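Local coordinates for fiber protein (Human adenovirus 16, PDB 3CNC), which forms the trimeric knob at the tip of the adenovirus fiber and probably attaches the virus to host cells, with CD46 as a likely receptor, at residues Ala38-Ile42 with Ser106-Asn110; Tyr67-Gly72 with Thr205-Pro210; Thr135-Phe139 with Asn148-Ile152; Leu168-Leu174 with Met187-Leu193. The contacts are given in a common frame with arbitrary orientation. Residues are numbered along the deposited sequence.

Contact 1 of 4, residues Ala38-Ile42 with Ser106-Asn110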
loop_
_atom_site.group_PDB
_atom_site.type_symbol
_atom_site.label_atom_id
_atom_site.label_comp_id
_atom_site.label_asym_id
_atom_site.label_seq_id
_atom_site.Cartn_x
_atom_site.Cartn_y
_atom_site.Cartn_z
ATOM N N ALA A 38 -3.673 -1.773 -26.327
ATOM C CA ALA A 38 -4.976 -1.201 -25.996
ATOM C C ALA A 38 -5.920 -2.373 -25.746
ATOM O O ALA A 38 -6.112 -3.231 -26.615
ATOM C CB ALA A 38 -5.484 -0.325 -27.146
ATOM N N ASN A 39 -6.502 -2.409 -24.553
ATOM C CA ASN A 39 -7.386 -3.506 -24.163
ATOM C C ASN A 39 -8.598 -3.007 -23.386
ATOM O O ASN A 39 -9.428 -3.799 -22.942
ATOM C CB ASN A 39 -6.598 -4.477 -23.268
ATOM C CG ASN A 39 -6.073 -3.794 -21.980
ATOM O OD1 ASN A 39 -6.289 -2.603 -21.772
ATOM N ND2 ASN A 39 -5.381 -4.555 -21.125
ATOM N N CYS A 40 -8.715 -1.694 -23.243
ATOM C CA CYS A 40 -9.781 -1.140 -22.432
ATOM C C CYS A 40 -10.541 0.033 -23.068
ATOM O O CYS A 40 -9.949 0.874 -23.745
ATOM C CB CYS A 40 -9.146 -0.727 -21.098
ATOM S SG CYS A 40 -10.231 -0.185 -19.790
ATOM N N VAL A 41 -11.851 0.088 -22.830
ATOM C CA VAL A 41 -12.695 1.156 -23.363
ATOM C C VAL A 41 -13.149 2.131 -22.280
ATOM O O VAL A 41 -13.868 1.761 -21.349
ATOM C CB VAL A 41 -13.954 0.594 -24.059
ATOM C CG1 VAL A 41 -14.784 1.734 -24.616
ATOM C CG2 VAL A 41 -13.556 -0.362 -25.173
ATOM N N ILE A 42 -12.741 3.384 -22.420
ATOM C CA ILE A 42 -13.089 4.417 -21.462
ATOM C C ILE A 42 -14.175 5.358 -21.979
ATOM O O ILE A 42 -14.906 5.964 -21.183
ATOM C CB ILE A 42 -11.822 5.241 -21.066
ATOM C CG1 ILE A 42 -11.320 4.783 -19.702
ATOM C CG2 ILE A 42 -12.125 6.722 -21.007
ATOM C CD1 ILE A 42 -11.040 3.309 -19.624
ATOM N N SER A 106 -15.355 -2.571 -19.072
ATOM C CA SER A 106 -14.568 -1.628 -19.845
ATOM C C SER A 106 -13.406 -2.388 -20.480
ATOM O O SER A 106 -12.947 -2.017 -21.556
ATOM C CB SER A 106 -14.017 -0.525 -18.952
ATOM O OG SER A 106 -15.055 0.139 -18.267
ATOM N N LEU A 107 -12.938 -3.441 -19.805
ATOM C CA LEU A 107 -11.835 -4.275 -20.295
ATOM C C LEU A 107 -12.370 -5.264 -21.333
ATOM O O LEU A 107 -13.293 -6.026 -21.051
ATOM C CB LEU A 107 -11.191 -5.037 -19.132
ATOM C CG LEU A 107 -9.974 -5.924 -19.424
ATOM C CD1 LEU A 107 -8.802 -5.080 -19.931
ATOM C CD2 LEU A 107 -9.589 -6.670 -18.148
ATOM N N LYS A 108 -11.782 -5.269 -22.526
ATOM C CA LYS A 108 -12.269 -6.136 -23.595
ATOM C C LYS A 108 -11.545 -7.442 -23.858
ATOM O O LYS A 108 -11.910 -8.178 -24.767
ATOM C CB LYS A 108 -12.373 -5.343 -24.897
ATOM C CG LYS A 108 -13.234 -4.095 -24.770
ATOM C CD LYS A 108 -14.644 -4.424 -24.275
ATOM C CE LYS A 108 -15.493 -3.154 -24.148
ATOM N NZ LYS A 108 -16.912 -3.448 -23.768
ATOM N N SER A 109 -10.508 -7.733 -23.087
ATOM C CA SER A 109 -9.811 -9.000 -23.242
ATOM C C SER A 109 -9.737 -9.586 -21.833
ATOM O O SER A 109 -9.467 -8.860 -20.871
ATOM C CB SER A 109 -8.418 -8.797 -23.850
ATOM O OG SER A 109 -7.753 -7.699 -23.265
ATOM N N ASN A 110 -10.009 -10.881 -21.700
ATOM C CA ASN A 110 -9.989 -11.511 -20.382
ATOM C C ASN A 110 -8.585 -11.543 -19.783
ATOM O O ASN A 110 -7.586 -11.582 -20.501
ATOM C CB ASN A 110 -10.578 -12.934 -20.452
ATOM C CG ASN A 110 -10.810 -13.554 -19.060
ATOM O OD1 ASN A 110 -11.345 -12.908 -18.150
ATOM N ND2 ASN A 110 -10.415 -14.816 -18.902
#

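Contact 2 of 4, residues Tyr67-Gly72 with Thr205-Pro210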
loop_
_atom_site.group_PDB
_atom_site.type_symbol
_atom_site.label_atom_id
_atom_site.label_comp_id
_atom_site.label_asym_id
_atom_site.label_seq_id
_atom_site.Cartn_x
_atom_site.Cartn_y
_atom_site.Cartn_z
ATOM N N TYR A 67 -2.541 -3.926 -8.230
ATOM C CA TYR A 67 -1.739 -2.896 -8.891
ATOM C C TYR A 67 -2.495 -2.456 -10.146
ATOM O O TYR A 67 -2.870 -3.283 -10.967
ATOM C CB TYR A 67 -0.383 -3.481 -9.293
ATOM C CG TYR A 67 0.504 -2.553 -10.102
ATOM C CD1 TYR A 67 1.493 -1.792 -9.483
ATOM C CD2 TYR A 67 0.386 -2.476 -11.497
ATOM C CE1 TYR A 67 2.360 -0.985 -10.229
ATOM C CE2 TYR A 67 1.245 -1.664 -12.260
ATOM C CZ TYR A 67 2.230 -0.929 -11.619
ATOM O OH TYR A 67 3.107 -0.171 -12.351
ATOM N N ILE A 68 -2.713 -1.157 -10.310
ATOM C CA ILE A 68 -3.445 -0.698 -11.481
ATOM C C ILE A 68 -2.946 0.621 -12.022
ATOM O O ILE A 68 -2.631 1.546 -11.266
ATOM C CB ILE A 68 -4.969 -0.561 -11.195
ATOM C CG1 ILE A 68 -5.727 -0.272 -12.494
ATOM C CG2 ILE A 68 -5.218 0.559 -10.162
ATOM C CD1 ILE A 68 -7.237 -0.489 -12.394
ATOM N N THR A 69 -2.905 0.687 -13.348
ATOM C CA THR A 69 -2.464 1.868 -14.058
ATOM C C THR A 69 -3.139 1.989 -15.438
ATOM O O THR A 69 -3.453 0.985 -16.089
ATOM C CB THR A 69 -0.925 1.842 -14.233
ATOM O OG1 THR A 69 -0.447 3.182 -14.355
ATOM C CG2 THR A 69 -0.532 1.049 -15.464
ATOM N N LEU A 70 -3.351 3.230 -15.868
ATOM C CA LEU A 70 -3.976 3.528 -17.157
ATOM C C LEU A 70 -3.066 4.321 -18.106
ATOM O O LEU A 70 -2.373 5.254 -17.686
ATOM C CB LEU A 70 -5.233 4.361 -16.944
ATOM C CG LEU A 70 -6.621 3.779 -17.152
ATOM C CD1 LEU A 70 -7.587 4.953 -17.132
ATOM C CD2 LEU A 70 -6.741 3.037 -18.490
ATOM N N MET A 71 -3.071 3.955 -19.383
ATOM C CA MET A 71 -2.295 4.704 -20.371
ATOM C C MET A 71 -3.160 4.968 -21.603
ATOM O O MET A 71 -3.616 4.031 -22.259
ATOM C CB MET A 71 -1.029 3.958 -20.792
ATOM C CG MET A 71 -0.131 4.839 -21.658
ATOM S SD MET A 71 1.217 3.992 -22.501
ATOM C CE MET A 71 2.577 4.417 -21.451
ATOM N N GLY A 72 -3.393 6.244 -21.908
ATOM C CA GLY A 72 -4.211 6.609 -23.057
ATOM C C GLY A 72 -3.718 6.064 -24.394
ATOM O O GLY A 72 -2.514 5.912 -24.610
ATOM N N THR A 205 -0.299 11.977 -24.023
ATOM C CA THR A 205 -0.662 10.651 -23.528
ATOM C C THR A 205 -1.076 10.645 -22.057
ATOM O O THR A 205 -0.316 11.051 -21.179
ATOM C CB THR A 205 0.478 9.650 -23.703
ATOM O OG1 THR A 205 0.730 9.461 -25.098
ATOM C CG2 THR A 205 0.098 8.305 -23.079
ATOM N N LEU A 206 -2.290 10.176 -21.805
ATOM C CA LEU A 206 -2.840 10.114 -20.453
ATOM C C LEU A 206 -2.220 8.949 -19.675
ATOM O O LEU A 206 -2.373 7.785 -20.043
ATOM C CB LEU A 206 -4.367 9.967 -20.527
ATOM C CG LEU A 206 -5.146 9.561 -19.276
ATOM C CD1 LEU A 206 -4.876 10.533 -18.157
ATOM C CD2 LEU A 206 -6.629 9.530 -19.597
ATOM N N ILE A 207 -1.514 9.288 -18.603
ATOM C CA ILE A 207 -0.854 8.296 -17.765
ATOM C C ILE A 207 -1.212 8.498 -16.294
ATOM O O ILE A 207 -0.938 9.558 -15.725
ATOM C CB ILE A 207 0.696 8.394 -17.892
ATOM C CG1 ILE A 207 1.119 8.173 -19.348
ATOM C CG2 ILE A 207 1.376 7.363 -16.972
ATOM C CD1 ILE A 207 2.616 8.376 -19.589
ATOM N N THR A 208 -1.845 7.499 -15.687
ATOM C CA THR A 208 -2.166 7.582 -14.255
ATOM C C THR A 208 -1.039 6.805 -13.590
ATOM O O THR A 208 -0.691 5.709 -14.039
ATOM C CB THR A 208 -3.540 6.922 -13.892
ATOM O OG1 THR A 208 -3.516 5.532 -14.231
ATOM C CG2 THR A 208 -4.696 7.602 -14.662
ATOM N N SER A 209 -0.432 7.373 -12.557
ATOM C CA SER A 209 0.649 6.660 -11.901
ATOM C C SER A 209 0.057 5.490 -11.108
ATOM O O SER A 209 -1.137 5.480 -10.773
ATOM C CB SER A 209 1.464 7.596 -10.996
ATOM O OG SER A 209 0.697 8.117 -9.927
ATOM N N PRO A 210 0.886 4.479 -10.823
ATOM C CA PRO A 210 0.523 3.270 -10.081
ATOM C C PRO A 210 -0.335 3.469 -8.837
ATOM O O PRO A 210 0.025 4.222 -7.934
ATOM C CB PRO A 210 1.889 2.662 -9.741
ATOM C CG PRO A 210 2.687 2.982 -10.974
ATOM C CD PRO A 210 2.305 4.440 -11.222
#

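Contact 3 of 4, residues Thr135-Phe139 with Asn148-Ile152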
loop_
_atom_site.group_PDB
_atom_site.type_symbol
_atom_site.label_atom_id
_atom_site.label_comp_id
_atom_site.label_asym_id
_atom_site.label_seq_id
_atom_site.Cartn_x
_atom_site.Cartn_y
_atom_site.Cartn_z
ATOM N N THR A 135 -18.612 -11.939 1.253
ATOM C CA THR A 135 -18.919 -11.889 2.678
ATOM C C THR A 135 -18.471 -10.517 3.191
ATOM O O THR A 135 -19.211 -9.842 3.903
ATOM C CB THR A 135 -18.173 -12.984 3.509
ATOM O OG1 THR A 135 -18.438 -14.286 2.972
ATOM C CG2 THR A 135 -18.649 -12.965 4.950
ATOM N N ALA A 136 -17.263 -10.102 2.817
ATOM C CA ALA A 136 -16.738 -8.806 3.256
ATOM C C ALA A 136 -17.369 -7.646 2.495
ATOM O O ALA A 136 -17.686 -6.606 3.074
ATOM C CB ALA A 136 -15.214 -8.757 3.075
ATOM N N TYR A 137 -17.531 -7.824 1.191
ATOM C CA TYR A 137 -18.103 -6.784 0.348
ATOM C C TYR A 137 -19.347 -7.365 -0.320
ATOM O O TYR A 137 -19.269 -7.967 -1.384
ATOM C CB TYR A 137 -17.064 -6.363 -0.685
ATOM C CG TYR A 137 -15.655 -6.248 -0.113
ATOM C CD1 TYR A 137 -14.657 -7.160 -0.462
ATOM C CD2 TYR A 137 -15.332 -5.233 0.778
ATOM C CE1 TYR A 137 -13.361 -7.049 0.069
ATOM C CE2 TYR A 137 -14.055 -5.113 1.318
ATOM C CZ TYR A 137 -13.075 -6.015 0.963
ATOM O OH TYR A 137 -11.822 -5.879 1.510
ATOM N N PRO A 138 -20.517 -7.186 0.308
ATOM C CA PRO A 138 -21.791 -7.705 -0.207
ATOM C C PRO A 138 -22.419 -6.895 -1.326
ATOM O O PRO A 138 -22.071 -5.739 -1.547
ATOM C CB PRO A 138 -22.707 -7.714 1.030
ATOM C CG PRO A 138 -21.782 -7.418 2.216
ATOM C CD PRO A 138 -20.718 -6.533 1.611
ATOM N N PHE A 139 -23.351 -7.528 -2.029
ATOM C CA PHE A 139 -24.088 -6.863 -3.086
ATOM C C PHE A 139 -25.328 -6.196 -2.478
ATOM O O PHE A 139 -25.844 -6.647 -1.442
ATOM C CB PHE A 139 -24.520 -7.868 -4.156
ATOM C CG PHE A 139 -23.430 -8.221 -5.136
ATOM C CD1 PHE A 139 -22.648 -9.359 -4.953
ATOM C CD2 PHE A 139 -23.199 -7.419 -6.255
ATOM C CE1 PHE A 139 -21.653 -9.695 -5.872
ATOM C CE2 PHE A 139 -22.209 -7.747 -7.179
ATOM C CZ PHE A 139 -21.434 -8.888 -6.989
ATOM N N ASN A 148 -21.417 1.151 2.346
ATOM C CA ASN A 148 -20.181 1.907 2.221
ATOM C C ASN A 148 -18.898 1.134 2.512
ATOM O O ASN A 148 -17.809 1.668 2.297
ATOM C CB ASN A 148 -20.244 3.167 3.090
ATOM C CG ASN A 148 -21.200 4.211 2.527
ATOM O OD1 ASN A 148 -21.647 4.106 1.375
ATOM N ND2 ASN A 148 -21.504 5.231 3.327
ATOM N N GLU A 149 -19.011 -0.104 2.999
ATOM C CA GLU A 149 -17.824 -0.936 3.273
ATOM C C GLU A 149 -17.305 -1.495 1.953
ATOM O O GLU A 149 -16.277 -2.179 1.916
ATOM C CB GLU A 149 -18.150 -2.146 4.156
ATOM C CG GLU A 149 -19.307 -1.967 5.086
ATOM C CD GLU A 149 -20.647 -2.290 4.443
ATOM O OE1 GLU A 149 -21.013 -3.483 4.382
ATOM O OE2 GLU A 149 -21.329 -1.345 4.005
ATOM N N ASP A 150 -18.043 -1.249 0.877
ATOM C CA ASP A 150 -17.643 -1.743 -0.434
ATOM C C ASP A 150 -16.715 -0.790 -1.166
ATOM O O ASP A 150 -16.388 -1.024 -2.327
ATOM C CB ASP A 150 -18.876 -2.016 -1.295
ATOM C CG ASP A 150 -19.640 -3.259 -0.848
ATOM O OD1 ASP A 150 -19.274 -3.856 0.189
ATOM O OD2 ASP A 150 -20.611 -3.640 -1.538
ATOM N N TYR A 151 -16.269 0.267 -0.488
ATOM C CA TYR A 151 -15.399 1.248 -1.127
ATOM C C TYR A 151 -13.988 1.405 -0.570
ATOM O O TYR A 151 -13.765 1.375 0.645
ATOM C CB TYR A 151 -16.035 2.643 -1.085
ATOM C CG TYR A 151 -17.376 2.780 -1.751
ATOM C CD1 TYR A 151 -18.546 2.863 -0.992
ATOM C CD2 TYR A 151 -17.479 2.878 -3.139
ATOM C CE1 TYR A 151 -19.790 3.046 -1.600
ATOM C CE2 TYR A 151 -18.713 3.063 -3.761
ATOM C CZ TYR A 151 -19.865 3.150 -2.986
ATOM O OH TYR A 151 -21.077 3.366 -3.598
ATOM N N ILE A 152 -13.040 1.608 -1.480
ATOM C CA ILE A 152 -11.655 1.853 -1.118
ATOM C C ILE A 152 -11.347 3.210 -1.747
ATOM O O ILE A 152 -11.634 3.424 -2.931
ATOM C CB ILE A 152 -10.682 0.801 -1.735
ATOM C CG1 ILE A 152 -10.873 -0.571 -1.085
ATOM C CG2 ILE A 152 -9.254 1.258 -1.559
ATOM C CD1 ILE A 152 -10.135 -1.705 -1.812
#

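Contact 4 of 4, residues Leu168-Leu174 with Met187-Leu193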
loop_
_atom_site.group_PDB
_atom_site.type_symbol
_atom_site.label_atom_id
_atom_site.label_comp_id
_atom_site.label_asym_id
_atom_site.label_seq_id
_atom_site.Cartn_x
_atom_site.Cartn_y
_atom_site.Cartn_z
ATOM N N LEU A 168 -4.942 12.661 -8.403
ATOM C CA LEU A 168 -6.133 11.993 -8.909
ATOM C C LEU A 168 -6.760 11.184 -7.776
ATOM O O LEU A 168 -6.132 10.287 -7.217
ATOM C CB LEU A 168 -5.772 11.050 -10.064
ATOM C CG LEU A 168 -5.068 11.649 -11.286
ATOM C CD1 LEU A 168 -4.586 10.523 -12.174
ATOM C CD2 LEU A 168 -6.021 12.570 -12.066
ATOM N N LYS A 169 -7.998 11.513 -7.430
ATOM C CA LYS A 169 -8.702 10.797 -6.379
ATOM C C LYS A 169 -9.252 9.513 -6.983
ATOM O O LYS A 169 -9.989 9.534 -7.974
ATOM C CB LYS A 169 -9.812 11.674 -5.797
ATOM C CG LYS A 169 -9.248 12.886 -5.063
ATOM C CD LYS A 169 -10.316 13.833 -4.537
ATOM C CE LYS A 169 -9.668 15.001 -3.794
ATOM N NZ LYS A 169 -10.658 16.025 -3.361
ATOM N N VAL A 170 -8.861 8.396 -6.377
ATOM C CA VAL A 170 -9.242 7.073 -6.835
ATOM C C VAL A 170 -10.281 6.416 -5.947
ATOM O O VAL A 170 -10.149 6.427 -4.724
ATOM C CB VAL A 170 -8.017 6.152 -6.854
ATOM C CG1 VAL A 170 -8.409 4.778 -7.359
ATOM C CG2 VAL A 170 -6.917 6.776 -7.695
ATOM N N THR A 171 -11.307 5.834 -6.559
ATOM C CA THR A 171 -12.343 5.144 -5.796
ATOM C C THR A 171 -12.492 3.754 -6.364
ATOM O O THR A 171 -12.656 3.597 -7.569
ATOM C CB THR A 171 -13.723 5.806 -5.905
ATOM O OG1 THR A 171 -13.642 7.163 -5.475
ATOM C CG2 THR A 171 -14.726 5.072 -5.020
ATOM N N VAL A 172 -12.421 2.746 -5.503
ATOM C CA VAL A 172 -12.582 1.381 -5.959
ATOM C C VAL A 172 -13.870 0.866 -5.358
ATOM O O VAL A 172 -14.104 1.018 -4.165
ATOM C CB VAL A 172 -11.427 0.471 -5.493
ATOM C CG1 VAL A 172 -11.540 -0.881 -6.155
ATOM C CG2 VAL A 172 -10.101 1.104 -5.812
ATOM N N THR A 173 -14.726 0.282 -6.185
ATOM C CA THR A 173 -15.971 -0.267 -5.682
ATOM C C THR A 173 -15.904 -1.776 -5.853
ATOM O O THR A 173 -15.598 -2.262 -6.939
ATOM C CB THR A 173 -17.188 0.268 -6.455
ATOM O OG1 THR A 173 -17.144 1.700 -6.486
ATOM C CG2 THR A 173 -18.484 -0.182 -5.767
ATOM N N LEU A 174 -16.171 -2.516 -4.780
ATOM C CA LEU A 174 -16.132 -3.975 -4.855
ATOM C C LEU A 174 -17.548 -4.554 -4.703
ATOM O O LEU A 174 -18.261 -4.202 -3.766
ATOM C CB LEU A 174 -15.212 -4.536 -3.762
ATOM C CG LEU A 174 -13.766 -4.002 -3.692
ATOM C CD1 LEU A 174 -13.060 -4.553 -2.469
ATOM C CD2 LEU A 174 -13.006 -4.388 -4.940
ATOM N N MET A 187 -15.842 -5.046 -9.805
ATOM C CA MET A 187 -14.691 -4.277 -9.347
ATOM C C MET A 187 -14.608 -3.020 -10.210
ATOM O O MET A 187 -14.251 -3.094 -11.377
ATOM C CB MET A 187 -13.418 -5.114 -9.488
ATOM C CG MET A 187 -12.174 -4.463 -8.905
ATOM S SD MET A 187 -10.826 -5.659 -8.722
ATOM C CE MET A 187 -9.962 -5.423 -10.183
ATOM N N ASN A 188 -14.948 -1.870 -9.643
ATOM C CA ASN A 188 -14.912 -0.627 -10.407
ATOM C C ASN A 188 -13.882 0.365 -9.911
ATOM O O ASN A 188 -13.678 0.522 -8.705
ATOM C CB ASN A 188 -16.286 0.053 -10.405
ATOM C CG ASN A 188 -17.356 -0.821 -11.003
ATOM O OD1 ASN A 188 -17.058 -1.774 -11.720
ATOM N ND2 ASN A 188 -18.612 -0.501 -10.724
ATOM N N PHE A 189 -13.233 1.032 -10.855
ATOM C CA PHE A 189 -12.241 2.031 -10.519
ATOM C C PHE A 189 -12.629 3.327 -11.204
ATOM O O PHE A 189 -13.154 3.314 -12.322
ATOM C CB PHE A 189 -10.855 1.635 -11.025
ATOM C CG PHE A 189 -10.382 0.306 -10.542
ATOM C CD1 PHE A 189 -10.780 -0.857 -11.181
ATOM C CD2 PHE A 189 -9.515 0.221 -9.457
ATOM C CE1 PHE A 189 -10.319 -2.099 -10.752
ATOM C CE2 PHE A 189 -9.041 -1.016 -9.011
ATOM C CZ PHE A 189 -9.440 -2.179 -9.655
ATOM N N SER A 190 -12.391 4.437 -10.523
ATOM C CA SER A 190 -12.652 5.746 -11.090
ATOM C C SER A 190 -11.570 6.694 -10.572
ATOM O O SER A 190 -11.213 6.655 -9.393
ATOM C CB SER A 190 -14.055 6.271 -10.722
ATOM O OG SER A 190 -14.174 6.611 -9.356
ATOM N N TRP A 191 -11.031 7.505 -11.479
ATOM C CA TRP A 191 -9.999 8.487 -11.160
ATOM C C TRP A 191 -10.656 9.842 -11.309
ATOM O O TRP A 191 -11.356 10.085 -12.286
ATOM C CB TRP A 191 -8.842 8.403 -12.153
ATOM C CG TRP A 191 -8.037 7.156 -12.069
ATOM C CD1 TRP A 191 -6.794 7.025 -11.532
ATOM C CD2 TRP A 191 -8.379 5.876 -12.615
ATOM N NE1 TRP A 191 -6.330 5.747 -11.719
ATOM C CE2 TRP A 191 -7.281 5.017 -12.379
ATOM C CE3 TRP A 191 -9.505 5.370 -13.283
ATOM C CZ2 TRP A 191 -7.269 3.676 -12.791
ATOM C CZ3 TRP A 191 -9.497 4.030 -13.695
ATOM C CH2 TRP A 191 -8.383 3.200 -13.446
ATOM N N SER A 192 -10.423 10.732 -10.358
ATOM C CA SER A 192 -11.042 12.042 -10.437
ATOM C C SER A 192 -10.058 13.202 -10.438
ATOM O O SER A 192 -9.250 13.352 -9.519
ATOM C CB SER A 192 -12.030 12.210 -9.285
ATOM O OG SER A 192 -12.621 13.490 -9.315
ATOM N N LEU A 193 -10.139 14.017 -11.484
ATOM C CA LEU A 193 -9.295 15.194 -11.626
ATOM C C LEU A 193 -10.166 16.408 -11.367
ATOM O O LEU A 193 -11.118 16.653 -12.103
ATOM C CB LEU A 193 -8.729 15.288 -13.044
ATOM C CG LEU A 193 -7.984 16.590 -13.375
ATOM C CD1 LEU A 193 -6.741 16.710 -12.503
ATOM C CD2 LEU A 193 -7.602 16.617 -14.861
#

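Contact 1 of 4, residues Ala38-Ile42 with Ser106-Asn110
Two backbone hydrogen bonds hold these loop segments side by side in nearly opposite directions. Val41 N donates to Ser106 O (2.7 Å) and Lys108 N donates to Asn39 O (2.8 Å), both almost linear. They bracket a single beta bridge between Cys40 and Leu107, whose CA atoms come within 4.3 Å. Ser106 O also receives a CA-H...O contact from Cys40 CA at 3.4 Å, so one carbonyl meets two successive residues of the facing backbone. The bridge ties the loop between strands 29-31 and 51-60 of the antiparallel knob fold to the loop that leads from strand 85-94 into strand 112-115, and Cys40 and Ser106 both rest on Val90 of strand 85-94. Van der Waals contacts flank the bonds. The methyl Leu107 CD1 lies 3.6 Å from the amide carbon Asn39 CG and 3.3 Å from the carbonyl Asn39 O, while the aliphatic part of the Lys108 side chain runs beside Val41, with Lys108 CE 3.5 Å from Val41 CG2. Further out, Ser109 OG approaches Asn39 CB at 3.4 Å. The polar ends turn to other partners: Asn39 OD1 accepts from Leu53 N, Ser106 OG pairs with Asn91 N, and Lys108 NZ bonds to the carbonyls of Thr102 and Ser105.

Contact 2 of 4, residues Tyr67-Gly72 with Thr205-Pro210
The end of strand 63-72 runs antiparallel to residues 205-210, with end-to-end directions 174° apart, but regular pairing is confined to one bridge, Met71 with Ile207 (CA-CA 4.7 Å). Gly72 N donates to Leu206 O at 2.6 Å and Thr208 N to Leu70 O at 3.1 Å. The same carbonyls take CA-H...O contacts, Met71 CA to Leu206 O at 3.1 Å and Ile207 CA to Leu70 O at 3.4 Å. Beyond the bridge the pairing changes character: Leu70 N bonds to the side-chain oxygen Thr208 OG1 (2.8 Å). Among the side chains, Tyr67 lies against Pro210, with Tyr67 CE1 3.7 Å from Pro210 CB. At the other end Met71 CG packs on Thr205 CG2 at 3.8 Å and on Ile207 CG1 at 4.2 Å. Gly72 lets the chains close up, since a CB there would sit tightly against Leu206 N. Strand 63-72 lies in its sheet between strand 51-60 and strand 211-216, into which residues 205-210 lead. Ile68, Leu70 and Thr208 touch Trp191 of strand 185-194 in the other sheet, and Tyr67, whose OH hydrogen-bonds to Tyr137 OH of the second subunit, also touches Phe212 of strand 211-216 in its own chain.

Contact 3 of 4, residues Thr135-Phe139 with Asn148-Ile152
Residues 148-150 form a short 3-10 turn, which opens at Asn148; Asn148 O receives a weak hydrogen bond from Tyr151 N (3.5 Å). Glu149 follows, with its CA-CB bond directed toward residues 135-139. Its backbone oxygen, Glu149 O, meets the edge of the Tyr137 ring at CD2 (3.4 Å). That ring packs on Leu174, and its hydroxyl hydrogen-bonds to Ile216 N and to Tyr67 OH of the third subunit. Glu149 OE1 lies 4.1 Å from Pro138 CD while forming a salt bridge with Lys35 of the third subunit. Asp150 makes the closest approach of the segment. The end of its side chain lies against the backbone around Tyr137 and Pro138: Asp150 OD1 is 3.2 Å from Tyr137 CA and 3.4 Å from Pro138 CD, and Asp150 OD2 is 2.6 Å from Pro138 O. At Tyr151 the chain enters strand 151-159; the CA-CB bond of Tyr151 points away from residues 135-139. Ile152 continues the strand, its backbone bonded to Val172 of strand 165-174. The arrangement is thus a 3-10 turn packed on a loop at the start of an edge strand of the knob's four-stranded sheet, placed at the subunit interface of the fiber-knob trimer.

Contact 4 of 4, residues Leu168-Leu174 with Met187-Leu193
Val172 and Phe189 sit at the middle of the apolar face of this beta hairpin, formed by strands 165-174 and 185-194 in the knob's four-stranded antiparallel sheet. Val172 CG2 lies 3.8 Å from Phe189 CD2, and Val172 CG1 makes an off-centre CH-pi contact, 4.3 Å from the ring centroid of Phe189, whose ring also meets Phe213 of the other sheet. To one side Val170 CG2 packs on Trp191 CD1 (3.8 Å); to the other Leu174 CD2 meets Met187 CG (4.1 Å). These three are the non-hydrogen-bonded pairs. Alternating with them, three hydrogen-bonded pairs, Lys169 with Ser192, Thr171 with Ser190 and Thr173 with Asn188, each give two backbone bonds, from 2.7 Å for Thr173 N to Asn188 O up to 3.1 Å for Lys169 N to Ser192 O. Their side chains form the opposite, more polar face. There Asn188 OD1 accepts from Leu92 N, and Ser190 OG lies 3.6 Å from Thr171 CB.

Contact 4 is the hub. It touches contact 2 across the interior between the two sheets, with Thr208 CB 3.7 Å from Trp191 NE1 and Ile68 CD1 3.7 Å from Phe189 CG; their centres lie 12 Å apart. Contact 3 joins it along one sheet: Ile152 O to Val172 N (2.8 Å) and Asp150 O to Leu174 N (2.9 Å) are probable hydrogen bonds. Contact 1 stands apart, its nearest atoms about 4 Å from contact 2, and its centre is 24 Å from that of contact 3, on the opposite side of the chain's centre. Within one chain contacts 2 and 3 have centres 25 Å apart, yet across the trimer interface contact 2 meets contact 3 of a neighbouring subunit, where Met71 packs on Glu149 of that subunit.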